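Local coordinates for mitogen-activated protein kinase, putative (Map kinase-like protein) (Leishmania major, PDB 3PG1), which probably binds ATP and phosphorylates serine and threonine residues of target proteins, as a member of the mitogen-activated protein kinase family, at residues L294-K299 with L315-F320; R158-G163 with W218-V223; A201-M206 with K213-W218. All blocks are in the same frame, centred on the assembly; numbering follows the deposited sequence. Where two conformers were deposited one is given.

Interaction 1 of 3, residues L294-K299 with L315-F320; sequences LDLIAK and LRHPYF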
ATOM      1  N   LEU A 294      -0.618   4.836  23.689  1.00 31.68           N
ATOM      2  CA  LEU A 294      -1.090   3.469  23.941  1.00 30.23           C
ATOM      3  C   LEU A 294      -2.586   3.325  23.725  1.00 31.91           C
ATOM      4  O   LEU A 294      -3.016   2.293  23.234  1.00 30.59           O
ATOM      5  CB  LEU A 294      -0.765   2.994  25.361  1.00 31.46           C
ATOM      6  CG  LEU A 294       0.658   2.555  25.612  1.00 38.77           C
ATOM      7  CD1 LEU A 294       0.871   2.344  27.114  1.00 41.50           C
ATOM      8  CD2 LEU A 294       0.994   1.296  24.805  1.00 39.30           C
ATOM      9  N   ASP A 295      -3.352   4.323  24.187  1.00 30.02           N
ATOM     10  CA  ASP A 295      -4.796   4.402  24.062  1.00 29.42           C
ATOM     11  C   ASP A 295      -5.175   4.325  22.577  1.00 28.39           C
ATOM     12  O   ASP A 295      -6.043   3.543  22.213  1.00 25.07           O
ATOM     13  CB  ASP A 295      -5.328   5.691  24.697  1.00 31.57           C
ATOM     14  CG  ASP A 295      -6.840   5.748  24.628  1.00 38.88           C
ATOM     15  OD1 ASP A 295      -7.496   4.995  25.388  1.00 39.72           O
ATOM     16  OD2 ASP A 295      -7.366   6.427  23.716  1.00 31.09           O
ATOM     17  N   LEU A 296      -4.482   5.088  21.713  1.00 24.29           N
ATOM     18  CA  LEU A 296      -4.776   5.011  20.281  1.00 23.51           C
ATOM     19  C   LEU A 296      -4.379   3.644  19.683  1.00 27.20           C
ATOM     20  O   LEU A 296      -5.183   3.024  18.985  1.00 24.72           O
ATOM     21  CB  LEU A 296      -4.092   6.166  19.521  1.00 23.63           C
ATOM     22  CG  LEU A 296      -4.187   6.078  17.976  1.00 24.30           C
ATOM     23  CD1 LEU A 296      -5.708   6.066  17.497  1.00 23.10           C
ATOM     24  CD2 LEU A 296      -3.400   7.258  17.326  1.00 21.01           C
ATOM     25  N   ILE A 297      -3.176   3.148  19.984  1.00 26.03           N
ATOM     26  CA  ILE A 297      -2.748   1.824  19.479  1.00 24.57           C
ATOM     27  C   ILE A 297      -3.776   0.765  19.842  1.00 24.86           C
ATOM     28  O   ILE A 297      -4.134  -0.041  18.992  1.00 22.96           O
ATOM     29  CB  ILE A 297      -1.348   1.427  20.051  1.00 28.82           C
ATOM     30  CG1 ILE A 297      -0.259   2.303  19.454  1.00 28.94           C
ATOM     31  CG2 ILE A 297      -1.043  -0.087  19.807  1.00 27.32           C
ATOM     32  CD1 ILE A 297       1.114   2.222  20.236  1.00 28.46           C
ATOM     33  N   ALA A 298      -4.233   0.747  21.100  1.00 25.18           N
ATOM     34  CA  ALA A 298      -5.221  -0.283  21.560  1.00 26.24           C
ATOM     35  C   ALA A 298      -6.537  -0.163  20.751  1.00 26.39           C
ATOM     36  O   ALA A 298      -7.158  -1.165  20.424  1.00 26.00           O
ATOM     37  CB  ALA A 298      -5.513  -0.080  23.052  1.00 28.07           C
ATOM     38  N   LYS A 299      -6.928   1.056  20.404  1.00 23.87           N
ATOM     39  CA  LYS A 299      -8.144   1.271  19.576  1.00 21.33           C
ATOM     40  C   LYS A 299      -7.999   0.869  18.134  1.00 24.12           C
ATOM     41  O   LYS A 299      -8.962   0.435  17.518  1.00 23.57           O
ATOM     42  CB  LYS A 299      -8.628   2.691  19.724  1.00 21.69           C
ATOM     43  CG  LYS A 299      -9.198   2.905  21.147  1.00 23.35           C
ATOM     44  CD  LYS A 299      -9.354   4.380  21.509  1.00 22.69           C
ATOM     45  CE  LYS A 299      -9.918   4.433  22.936  1.00 29.93           C
ATOM     46  NZ  LYS A 299      -9.971   5.840  23.462  1.00 29.76           N
ATOM     47  N   LEU A 315      -7.532  10.113  13.472  1.00 25.28           N
ATOM     48  CA  LEU A 315      -6.983  11.459  13.162  1.00 24.84           C
ATOM     49  C   LEU A 315      -7.424  12.511  14.189  1.00 28.99           C
ATOM     50  O   LEU A 315      -6.613  13.367  14.560  1.00 27.07           O
ATOM     51  CB  LEU A 315      -7.316  11.897  11.739  1.00 25.04           C
ATOM     52  CG  LEU A 315      -6.479  11.128  10.639  1.00 28.42           C
ATOM     53  CD1 LEU A 315      -7.150  11.211   9.284  1.00 26.30           C
ATOM     54  CD2 LEU A 315      -5.032  11.670  10.548  1.00 27.88           C
ATOM     55  N   ARG A 316      -8.661  12.374  14.737  1.00 25.59           N
ATOM     56  CA  ARG A 316      -9.207  13.289  15.752  1.00 24.37           C
ATOM     57  C   ARG A 316      -8.825  12.931  17.180  1.00 28.26           C
ATOM     58  O   ARG A 316      -9.181  13.647  18.119  1.00 28.16           O
ATOM     59  CB  ARG A 316     -10.730  13.389  15.629  1.00 22.90           C
ATOM     60  CG  ARG A 316     -11.159  14.154  14.361  1.00 29.18           C
ATOM     61  CD  ARG A 316     -12.654  14.280  14.335  1.00 30.06           C
ATOM     62  NE  ARG A 316     -13.125  15.134  13.245  1.00 31.40           N
ATOM     63  CZ  ARG A 316     -13.235  16.459  13.311  1.00 36.45           C
ATOM     64  NH1 ARG A 316     -12.856  17.111  14.409  1.00 29.59           N
ATOM     65  NH2 ARG A 316     -13.719  17.139  12.293  1.00 28.76           N
ATOM     66  N   HIS A 317      -8.087  11.839  17.349  1.00 23.74           N
ATOM     67  CA  HIS A 317      -7.682  11.359  18.642  1.00 23.67           C
ATOM     68  C   HIS A 317      -6.703  12.369  19.263  1.00 28.52           C
ATOM     69  O   HIS A 317      -5.898  12.940  18.530  1.00 27.77           O
ATOM     70  CB  HIS A 317      -7.045   9.940  18.508  1.00 23.18           C
ATOM     71  CG  HIS A 317      -6.751   9.259  19.822  1.00 25.91           C
ATOM     72  ND1 HIS A 317      -5.668   9.638  20.616  1.00 27.27           N
ATOM     73  CD2 HIS A 317      -7.416   8.258  20.446  1.00 25.13           C
ATOM     74  CE1 HIS A 317      -5.690   8.833  21.666  1.00 27.33           C
ATOM     75  NE2 HIS A 317      -6.712   7.976  21.600  1.00 26.44           N
ATOM     76  N   PRO A 318      -6.777  12.604  20.596  1.00 26.69           N
ATOM     77  CA  PRO A 318      -5.841  13.559  21.237  1.00 29.31           C
ATOM     78  C   PRO A 318      -4.350  13.294  20.984  1.00 32.13           C
ATOM     79  O   PRO A 318      -3.572  14.231  21.050  1.00 29.60           O
ATOM     80  CB  PRO A 318      -6.161  13.459  22.742  1.00 32.76           C
ATOM     81  CG  PRO A 318      -7.474  12.772  22.828  1.00 36.18           C
ATOM     82  CD  PRO A 318      -7.738  12.020  21.560  1.00 27.92           C
ATOM     83  N   TYR A 319      -3.970  12.069  20.589  1.00 28.06           N
ATOM     84  CA  TYR A 319      -2.593  11.738  20.205  1.00 27.09           C
ATOM     85  C   TYR A 319      -2.048  12.697  19.124  1.00 30.24           C
ATOM     86  O   TYR A 319      -0.868  13.042  19.143  1.00 29.52           O
ATOM     87  CB  TYR A 319      -2.507  10.279  19.719  1.00 25.61           C
ATOM     88  CG  TYR A 319      -1.122   9.880  19.237  1.00 26.40           C
ATOM     89  CD1 TYR A 319      -0.051   9.766  20.134  1.00 28.45           C
ATOM     90  CD2 TYR A 319      -0.857   9.709  17.877  1.00 26.48           C
ATOM     91  CE1 TYR A 319       1.234   9.472  19.691  1.00 28.49           C
ATOM     92  CE2 TYR A 319       0.413   9.341  17.428  1.00 27.66           C
ATOM     93  CZ  TYR A 319       1.458   9.237  18.340  1.00 32.78           C
ATOM     94  OH  TYR A 319       2.702   8.853  17.917  1.00 30.32           O
ATOM     95  N   PHE A 320      -2.914  13.115  18.182  1.00 24.75           N
ATOM     96  CA  PHE A 320      -2.524  14.037  17.095  1.00 25.02           C
ATOM     97  C   PHE A 320      -2.893  15.461  17.364  1.00 28.26           C
ATOM     98  O   PHE A 320      -2.757  16.275  16.459  1.00 28.35           O
ATOM     99  CB  PHE A 320      -3.205  13.613  15.766  1.00 24.30           C
ATOM    100  CG  PHE A 320      -2.736  12.258  15.318  1.00 24.48           C
ATOM    101  CD1 PHE A 320      -3.613  11.177  15.293  1.00 24.85           C
ATOM    102  CD2 PHE A 320      -1.401  12.046  14.969  1.00 26.41           C
ATOM    103  CE1 PHE A 320      -3.181   9.921  14.874  1.00 26.09           C
ATOM    104  CE2 PHE A 320      -0.970  10.799  14.521  1.00 28.92           C
ATOM    105  CZ  PHE A 320      -1.860   9.733  14.485  1.00 26.68           C
TER

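Interaction 2 of 3, residues R158-G163 with W218-V223; sequences RDLHPG and WSAGCV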
ATOM      1  N   ARG A 158      -5.214  -2.757   1.771  1.00 26.88           N
ATOM      2  CA  ARG A 158      -5.205  -4.197   2.018  1.00 27.53           C
ATOM      3  C   ARG A 158      -3.833  -4.826   2.252  1.00 30.43           C
ATOM      4  O   ARG A 158      -3.753  -5.959   2.752  1.00 29.70           O
ATOM      5  CB  ARG A 158      -6.037  -4.957   0.959  1.00 29.33           C
ATOM      6  CG  ARG A 158      -6.613  -6.273   1.481  1.00 42.89           C
ATOM      7  CD  ARG A 158      -7.138  -7.069   0.299  1.00 53.41           C
ATOM      8  NE  ARG A 158      -7.033  -8.507   0.532  1.00 76.31           N
ATOM      9  CZ  ARG A 158      -7.497  -9.438  -0.296  1.00 90.71           C
ATOM     10  NH1 ARG A 158      -8.104  -9.090  -1.427  1.00 71.74           N
ATOM     11  NH2 ARG A 158      -7.369 -10.722   0.005  1.00 79.28           N
ATOM     12  N   ASP A 159      -2.740  -4.104   1.945  1.00 26.86           N
ATOM     13  CA  ASP A 159      -1.435  -4.701   2.245  1.00 27.04           C
ATOM     14  C   ASP A 159      -0.459  -3.615   2.739  1.00 31.74           C
ATOM     15  O   ASP A 159       0.670  -3.503   2.235  1.00 33.14           O
ATOM     16  CB  ASP A 159      -0.882  -5.466   1.020  1.00 29.34           C
ATOM     17  CG  ASP A 159       0.355  -6.325   1.341  1.00 44.10           C
ATOM     18  OD1 ASP A 159       0.509  -6.753   2.529  1.00 41.97           O
ATOM     19  OD2 ASP A 159       1.206  -6.491   0.447  1.00 51.79           O
ATOM     20  N   LEU A 160      -0.911  -2.799   3.692  1.00 27.37           N
ATOM     21  CA  LEU A 160      -0.083  -1.721   4.216  1.00 28.02           C
ATOM     22  C   LEU A 160       0.969  -2.314   5.136  1.00 30.94           C
ATOM     23  O   LEU A 160       0.632  -3.063   6.030  1.00 30.72           O
ATOM     24  CB  LEU A 160      -0.914  -0.660   4.968  1.00 26.27           C
ATOM     25  CG  LEU A 160      -0.118   0.551   5.513  1.00 27.96           C
ATOM     26  CD1 LEU A 160       0.236   1.549   4.372  1.00 26.90           C
ATOM     27  CD2 LEU A 160      -0.886   1.265   6.622  1.00 28.29           C
ATOM     28  N   HIS A 161       2.227  -1.955   4.930  1.00 28.23           N
ATOM     29  CA  HIS A 161       3.335  -2.411   5.769  1.00 28.76           C
ATOM     30  C   HIS A 161       4.482  -1.385   5.634  1.00 33.82           C
ATOM     31  O   HIS A 161       4.414  -0.559   4.725  1.00 31.37           O
ATOM     32  CB  HIS A 161       3.727  -3.876   5.439  1.00 30.97           C
ATOM     33  CG  HIS A 161       4.354  -4.082   4.089  1.00 36.55           C
ATOM     34  ND1 HIS A 161       3.646  -4.656   3.038  1.00 39.10           N
ATOM     35  CD2 HIS A 161       5.610  -3.829   3.673  1.00 38.54           C
ATOM     36  CE1 HIS A 161       4.483  -4.698   2.015  1.00 37.92           C
ATOM     37  NE2 HIS A 161       5.674  -4.211   2.344  1.00 39.35           N
ATOM     38  N   PRO A 162       5.489  -1.358   6.549  1.00 31.21           N
ATOM     39  CA  PRO A 162       6.558  -0.354   6.445  1.00 33.22           C
ATOM     40  C   PRO A 162       7.275  -0.258   5.085  1.00 39.15           C
ATOM     41  O   PRO A 162       7.708   0.827   4.731  1.00 39.73           O
ATOM     42  CB  PRO A 162       7.511  -0.757   7.595  1.00 35.33           C
ATOM     43  CG  PRO A 162       6.594  -1.446   8.612  1.00 36.47           C
ATOM     44  CD  PRO A 162       5.703  -2.239   7.720  1.00 31.70           C
ATOM     45  N   GLY A 163       7.362  -1.370   4.344  1.00 36.70           N
ATOM     46  CA  GLY A 163       7.986  -1.458   3.022  1.00 38.49           C
ATOM     47  C   GLY A 163       7.288  -0.640   1.948  1.00 42.70           C
ATOM     48  O   GLY A 163       7.917  -0.283   0.955  1.00 44.49           O
ATOM     49  N   TRP A 218      -5.932  -1.741  11.152  1.00 21.14           N
ATOM     50  CA  TRP A 218      -5.193  -2.780  11.878  1.00 22.39           C
ATOM     51  C   TRP A 218      -3.718  -2.711  11.467  1.00 24.28           C
ATOM     52  O   TRP A 218      -2.853  -2.715  12.336  1.00 23.35           O
ATOM     53  CB  TRP A 218      -5.727  -4.200  11.573  1.00 21.34           C
ATOM     54  CG  TRP A 218      -4.906  -5.246  12.305  1.00 23.14           C
ATOM     55  CD1 TRP A 218      -3.766  -5.860  11.870  1.00 26.32           C
ATOM     56  CD2 TRP A 218      -5.175  -5.771  13.605  1.00 23.74           C
ATOM     57  NE1 TRP A 218      -3.319  -6.751  12.819  1.00 26.22           N
ATOM     58  CE2 TRP A 218      -4.174  -6.732  13.887  1.00 27.54           C
ATOM     59  CE3 TRP A 218      -6.188  -5.547  14.555  1.00 24.22           C
ATOM     60  CZ2 TRP A 218      -4.115  -7.413  15.110  1.00 27.07           C
ATOM     61  CZ3 TRP A 218      -6.183  -6.286  15.725  1.00 25.84           C
ATOM     62  CH2 TRP A 218      -5.121  -7.166  16.025  1.00 27.40           C
ATOM     63  N   SER A 219      -3.436  -2.665  10.149  1.00 23.30           N
ATOM     64  CA  SER A 219      -2.050  -2.583   9.659  1.00 24.85           C
ATOM     65  C   SER A 219      -1.327  -1.344  10.192  1.00 27.44           C
ATOM     66  O   SER A 219      -0.150  -1.407  10.590  1.00 25.50           O
ATOM     67  CB  SER A 219      -1.993  -2.612   8.136  1.00 25.16           C
ATOM     68  OG  SER A 219      -2.750  -3.685   7.597  1.00 28.65           O
ATOM     69  N   ALA A 220      -2.032  -0.214  10.184  1.00 24.71           N
ATOM     70  CA  ALA A 220      -1.482   1.041  10.683  1.00 23.02           C
ATOM     71  C   ALA A 220      -1.110   0.940  12.197  1.00 24.03           C
ATOM     72  O   ALA A 220      -0.090   1.471  12.589  1.00 23.99           O
ATOM     73  CB  ALA A 220      -2.482   2.175  10.422  1.00 22.51           C
ATOM     74  N   GLY A 221      -1.946   0.289  13.001  1.00 22.19           N
ATOM     75  CA  GLY A 221      -1.689   0.068  14.426  1.00 22.49           C
ATOM     76  C   GLY A 221      -0.447  -0.798  14.616  1.00 26.12           C
ATOM     77  O   GLY A 221       0.354  -0.535  15.507  1.00 23.69           O
ATOM     78  N   CYS A 222      -0.274  -1.823  13.756  1.00 23.29           N
ATOM     79  CA  CYS A 222       0.917  -2.691  13.781  1.00 25.12           C
ATOM     80  C   CYS A 222       2.146  -1.845  13.465  1.00 29.20           C
ATOM     81  O   CYS A 222       3.150  -1.976  14.133  1.00 27.32           O
ATOM     82  CB  CYS A 222       0.774  -3.836  12.780  1.00 24.91           C
ATOM     83  SG  CYS A 222      -0.428  -5.093  13.289  1.00 26.82           S
ATOM     84  N   VAL A 223       2.049  -0.972  12.450  1.00 28.68           N
ATOM     85  CA  VAL A 223       3.163  -0.089  12.058  1.00 28.79           C
ATOM     86  C   VAL A 223       3.518   0.867  13.198  1.00 31.55           C
ATOM     87  O   VAL A 223       4.693   0.997  13.538  1.00 30.38           O
ATOM     88  CB  VAL A 223       2.874   0.648  10.722  1.00 31.52           C
ATOM     89  CG1 VAL A 223       3.906   1.776  10.459  1.00 30.68           C
ATOM     90  CG2 VAL A 223       2.859  -0.349   9.559  1.00 31.24           C
TER
HETATM   91  O   HOH W   1      -3.508  -3.081   4.968  1.00 25.86           O

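Interaction 3 of 3, residues A201-M206 with K213-W218; sequences APELVM and KLVDMW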
ATOM      1  N   ALA A 201      -4.983  -7.991   9.383  1.00 24.09           N
ATOM      2  CA  ALA A 201      -6.058  -7.868  10.352  1.00 23.05           C
ATOM      3  C   ALA A 201      -6.590  -9.270  10.632  1.00 25.95           C
ATOM      4  O   ALA A 201      -6.528 -10.115   9.733  1.00 26.28           O
ATOM      5  CB  ALA A 201      -7.154  -6.988   9.769  1.00 22.37           C
ATOM      6  N   PRO A 202      -7.132  -9.528  11.836  1.00 24.17           N
ATOM      7  CA  PRO A 202      -7.705 -10.879  12.136  1.00 24.80           C
ATOM      8  C   PRO A 202      -8.698 -11.377  11.095  1.00 27.66           C
ATOM      9  O   PRO A 202      -8.579 -12.520  10.670  1.00 26.24           O
ATOM     10  CB  PRO A 202      -8.364 -10.675  13.506  1.00 25.68           C
ATOM     11  CG  PRO A 202      -7.508  -9.600  14.136  1.00 28.49           C
ATOM     12  CD  PRO A 202      -7.218  -8.648  13.014  1.00 24.44           C
ATOM     13  N   GLU A 203      -9.573 -10.499  10.575  1.00 23.54           N
ATOM     14  CA  GLU A 203     -10.511 -10.900   9.513  1.00 23.86           C
ATOM     15  C   GLU A 203      -9.812 -11.316   8.197  1.00 27.10           C
ATOM     16  O   GLU A 203     -10.353 -12.167   7.508  1.00 27.72           O
ATOM     17  CB  GLU A 203     -11.636  -9.831   9.275  1.00 24.81           C
ATOM     18  CG  GLU A 203     -11.135  -8.440   8.845  1.00 27.31           C
ATOM     19  CD  GLU A 203     -10.765  -7.433   9.927  1.00 25.15           C
ATOM     20  OE1 GLU A 203     -10.882  -6.222   9.637  1.00 23.95           O
ATOM     21  OE2 GLU A 203     -10.338  -7.829  11.039  1.00 22.55           O
ATOM     22  N   LEU A 204      -8.605 -10.769   7.857  1.00 24.80           N
ATOM     23  CA  LEU A 204      -7.905 -11.263   6.643  1.00 26.34           C
ATOM     24  C   LEU A 204      -7.205 -12.576   6.949  1.00 29.58           C
ATOM     25  O   LEU A 204      -7.140 -13.453   6.086  1.00 29.52           O
ATOM     26  CB  LEU A 204      -6.882 -10.250   6.096  1.00 26.97           C
ATOM     27  CG  LEU A 204      -7.479  -8.906   5.545  1.00 30.44           C
ATOM     28  CD1 LEU A 204      -6.390  -8.044   5.034  1.00 28.47           C
ATOM     29  CD2 LEU A 204      -8.470  -9.168   4.357  1.00 33.86           C
ATOM     30  N   VAL A 205      -6.678 -12.737   8.187  1.00 26.70           N
ATOM     31  CA  VAL A 205      -6.011 -14.014   8.561  1.00 25.99           C
ATOM     32  C   VAL A 205      -7.098 -15.119   8.489  1.00 31.18           C
ATOM     33  O   VAL A 205      -6.804 -16.254   8.112  1.00 32.24           O
ATOM     34  CB  VAL A 205      -5.373 -13.934   9.998  1.00 27.51           C
ATOM     35  CG1 VAL A 205      -4.833 -15.310  10.450  1.00 27.30           C
ATOM     36  CG2 VAL A 205      -4.269 -12.840  10.076  1.00 26.09           C
ATOM     37  N   MET A 206      -8.352 -14.773   8.887  1.00 27.65           N
ATOM     38  CA  MET A 206      -9.485 -15.713   8.854  1.00 27.12           C
ATOM     39  C   MET A 206     -10.214 -15.728   7.502  1.00 32.96           C
ATOM     40  O   MET A 206     -11.316 -16.279   7.392  1.00 33.94           O
ATOM     41  CB  MET A 206     -10.417 -15.485  10.036  1.00 28.68           C
ATOM     42  CG  MET A 206      -9.706 -15.644  11.390  1.00 31.02           C
ATOM     43  SD  MET A 206     -10.852 -15.522  12.779  1.00 33.79           S
ATOM     44  CE  MET A 206     -11.387 -13.778  12.644  1.00 30.19           C
ATOM     45  N   LYS A 213     -12.421  -1.383   4.655  1.00 23.69           N
ATOM     46  CA  LYS A 213     -11.311  -0.428   4.836  1.00 22.88           C
ATOM     47  C   LYS A 213     -10.705  -0.521   6.251  1.00 24.83           C
ATOM     48  O   LYS A 213      -9.541  -0.154   6.438  1.00 22.29           O
ATOM     49  CB  LYS A 213     -11.805   1.012   4.547  1.00 23.21           C
ATOM     50  CG  LYS A 213     -12.924   1.464   5.467  1.00 28.03           C
ATOM     51  CD  LYS A 213     -13.456   2.812   4.917  1.00 33.97           C
ATOM     52  CE  LYS A 213     -14.669   3.304   5.649  1.00 49.54           C
ATOM     53  NZ  LYS A 213     -15.271   4.464   4.938  1.00 54.11           N
ATOM     54  N   LEU A 214     -11.479  -1.063   7.240  1.00 20.35           N
ATOM     55  CA  LEU A 214     -10.900  -1.274   8.583  1.00 20.56           C
ATOM     56  C   LEU A 214      -9.707  -2.203   8.672  1.00 22.39           C
ATOM     57  O   LEU A 214      -8.898  -2.080   9.608  1.00 20.38           O
ATOM     58  CB  LEU A 214     -11.976  -1.679   9.586  1.00 22.33           C
ATOM     59  CG  LEU A 214     -12.797  -0.412   9.891  1.00 29.17           C
ATOM     60  CD1 LEU A 214     -14.149  -0.744  10.244  1.00 30.85           C
ATOM     61  CD2 LEU A 214     -12.025   0.504  10.872  1.00 31.30           C
ATOM     62  N   VAL A 215      -9.505  -3.046   7.646  1.00 20.69           N
ATOM     63  CA  VAL A 215      -8.271  -3.868   7.659  1.00 20.58           C
ATOM     64  C   VAL A 215      -7.008  -2.957   7.674  1.00 25.18           C
ATOM     65  O   VAL A 215      -5.969  -3.314   8.255  1.00 23.39           O
ATOM     66  CB  VAL A 215      -8.197  -4.924   6.522  1.00 23.16           C
ATOM     67  CG1 VAL A 215      -9.391  -5.885   6.583  1.00 20.49           C
ATOM     68  CG2 VAL A 215      -8.011  -4.290   5.138  1.00 23.82           C
ATOM     69  N   ASP A 216      -7.099  -1.791   6.993  1.00 21.45           N
ATOM     70  CA  ASP A 216      -5.964  -0.866   6.928  1.00 21.41           C
ATOM     71  C   ASP A 216      -5.639  -0.240   8.266  1.00 25.23           C
ATOM     72  O   ASP A 216      -4.466   0.082   8.504  1.00 23.67           O
ATOM     73  CB  ASP A 216      -6.165   0.244   5.868  1.00 23.46           C
ATOM     74  CG  ASP A 216      -6.207  -0.291   4.446  1.00 24.58           C
ATOM     75  OD1 ASP A 216      -6.760   0.409   3.571  1.00 23.09           O
ATOM     76  OD2 ASP A 216      -5.667  -1.408   4.208  1.00 24.02           O
ATOM     77  N   MET A 217      -6.667  -0.039   9.114  0.50 22.94           N
ATOM     78  CA  MET A 217      -6.507   0.542  10.448  0.50 21.52           C
ATOM     79  C   MET A 217      -5.717  -0.424  11.337  0.50 24.85           C
ATOM     80  O   MET A 217      -4.909   0.017  12.153  0.50 24.12           O
ATOM     81  CB  MET A 217      -7.878   0.925  11.061  0.50 22.56           C
ATOM     82  CG  MET A 217      -8.458   2.212  10.482  0.50 24.98           C
ATOM     83  SD  MET A 217      -7.279   3.591  10.436  0.50 28.81           S
ATOM     84  CE  MET A 217      -7.110   3.923  12.182  0.50 25.44           C
ATOM     85  N   TRP A 218      -5.932  -1.741  11.152  1.00 21.14           N
ATOM     86  CA  TRP A 218      -5.193  -2.780  11.878  1.00 22.39           C
ATOM     87  C   TRP A 218      -3.718  -2.711  11.467  1.00 24.28           C
ATOM     88  O   TRP A 218      -2.853  -2.715  12.336  1.00 23.35           O
ATOM     89  CB  TRP A 218      -5.727  -4.200  11.573  1.00 21.34           C
ATOM     90  CG  TRP A 218      -4.906  -5.246  12.305  1.00 23.14           C
ATOM     91  CD1 TRP A 218      -3.766  -5.860  11.870  1.00 26.32           C
ATOM     92  CD2 TRP A 218      -5.175  -5.771  13.605  1.00 23.74           C
ATOM     93  NE1 TRP A 218      -3.319  -6.751  12.819  1.00 26.22           N
ATOM     94  CE2 TRP A 218      -4.174  -6.732  13.887  1.00 27.54           C
ATOM     95  CE3 TRP A 218      -6.188  -5.547  14.555  1.00 24.22           C
ATOM     96  CZ2 TRP A 218      -4.115  -7.413  15.110  1.00 27.07           C
ATOM     97  CZ3 TRP A 218      -6.183  -6.286  15.725  1.00 25.84           C
ATOM     98  CH2 TRP A 218      -5.121  -7.166  16.025  1.00 27.40           C
TER
HETATM   99  O   HOH W   2      -4.953  -5.855   7.298  1.00 26.46           O

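Interaction 1 of 3, residues L294-K299 with L315-F320
Asp295, on helix 291-300, meets His317 through a single carboxylate oxygen. Its CG stands anti to the backbone N (chi1 -177°), which carries OD2 across to the imidazole, where His317 NE2 donates a nearly straight hydrogen bond to Asp295 OD2 at 2.7 Å (163° at the hydrogen). OD2 lies close to the ring plane and receives this bond on its anti lone pair, while the carboxylate is turned 33° from the ring.

One residue on, Leu296 supplies the apolar half of the contact. Its CB sits almost squarely over the imidazole, 3.8 Å from the centroid of the His317 ring, in a CH-pi contact; Pro318 CD lies over the opposite face, nearer the rim. The CD2 methyl of Leu296 reaches farther, touching Tyr319 CD2 and Phe320 CE1, each at 3.6 Å. Phe320 also meets the ring of Tyr141, so the leucine is held against side chains that pack on helix 133-152.

A turn further along, Lys299 comes back to Asp295: Lys299 NZ makes a salt bridge with Asp295 OD2 at 2.7 Å, taking the syn lone pair. OD2 is thus gripped by two donors.

The other imidazole nitrogen is occupied too, since Tyr319 N donates to His317 ND1 at 3.0 Å, in the ring plane. With ND1 accepting and NE2 donating, the bonding is consistent with a neutral histidine protonated at NE2. Both ring nitrogens engaged, the imidazole joins the HPYF turn of the C-lobe to helix 291-300 by one hydrogen bond and the packing of Leu296.

Interaction 2 of 3, residues R158-G163 with W218-V223
Leu160 and Ser219 face each other through their first side-chain carbons, CB to CB at 3.9 Å, where the loop 158-163 passes one side of helix 214-229; the backbone comes closer still, with Leu160 O 3.4 Å from Ser219 CB. From there the two side chains part. The leucine runs on toward the helix backbone until its CD2 methyl lies beside Ala220, 4.2 Å from Ala220 CB, and it also packs on Ile143 and Leu147 of helix 133-152. The serine hydroxyl, with OG anti to its carbonyl carbon (chi1 -50°), turns to polar partners instead. It is bonded to the carbonyl of Tyr199 and accepts from a water at 2.8 Å from Ser219 OG; that water takes the N-H of Leu160 at 2.9 Å from Leu160 N, so the loop backbone is tied to the helix through solvent. Further along, Pro162 and Val223 run antiparallel alongside one another, Pro162 CD against Val223 CG2 at 3.9 Å, with Leu120 of helix 120-125 touching both.

Residues 158-163 belong to the HRDLxPxN signature of the protein kinase catalytic loop, and this seating on the buried helix αF, with its DxWSxG sequence, is a hallmark of the eukaryotic kinase C-lobe.

Interaction 3 of 3, residues A201-M206 with K213-W218
Trp218 swings its indole out from the helix with CG anti to the backbone N (chi1 178°), and one face of the ring system lies against Ala201 and Pro202. Glu203 reaches back by another route: CG takes the position between backbone N and carbonyl carbon (chi1 60°) and the chain bends at chi2 (-87°), bringing the carboxylate over to Val215.

On the indole, Ala201 CA lies over the five-membered ring of Trp218 but displaced toward the rim, 3.6 Å from its centroid, whereas Pro202 CD is over the six-membered ring, 3.5 Å from the centroid and almost on the normal. The two CH-pi contacts thus share a single face. Ala201 CB packs beside the root of the indole, 3.6 Å from Trp218 CB.

Val215 packs on the other residues of segment 201-206, with Val215 CB 4.0 Å from Ala201 CB. Val215 CG1 touches Leu204 CG at 3.7 Å and lies 3.4 Å from Glu203 OE1, whose charge is met by a salt bridge to Arg308. The same guanidinium also bonds the carbonyl of Leu214, and so links both segments. A water connects their backbones as well, accepting from Ala201 N at 3.0 Å and donating to Val215 O at 2.9 Å.

Ala201, Pro202 and Glu203 form the APE motif that closes the activation segment of protein kinases; the pairing of its glutamate with Arg308, outside both segments, and the packing on helix αF are the family's usual anchor for it.

Helix 214-229 joins interactions 2 and 3, which share Trp218 and have centres about 10 Å apart. They touch directly: Arg158 N probably donates to Asp216 OD2 at 2.8 Å, and Arg158 packs with its CG on Leu204 and its CA against Val215. The catalytic-loop sequence and the end of the activation segment are thus set against one buried helix, an organisation expected to hold the phosphotransfer site in shape. Interaction 1 stands apart, its centre about 16 Å from that of interaction 2 and about 18 Å from that of interaction 3. The same helix still reaches it, because Met224 touches both Ile297 and Tyr319.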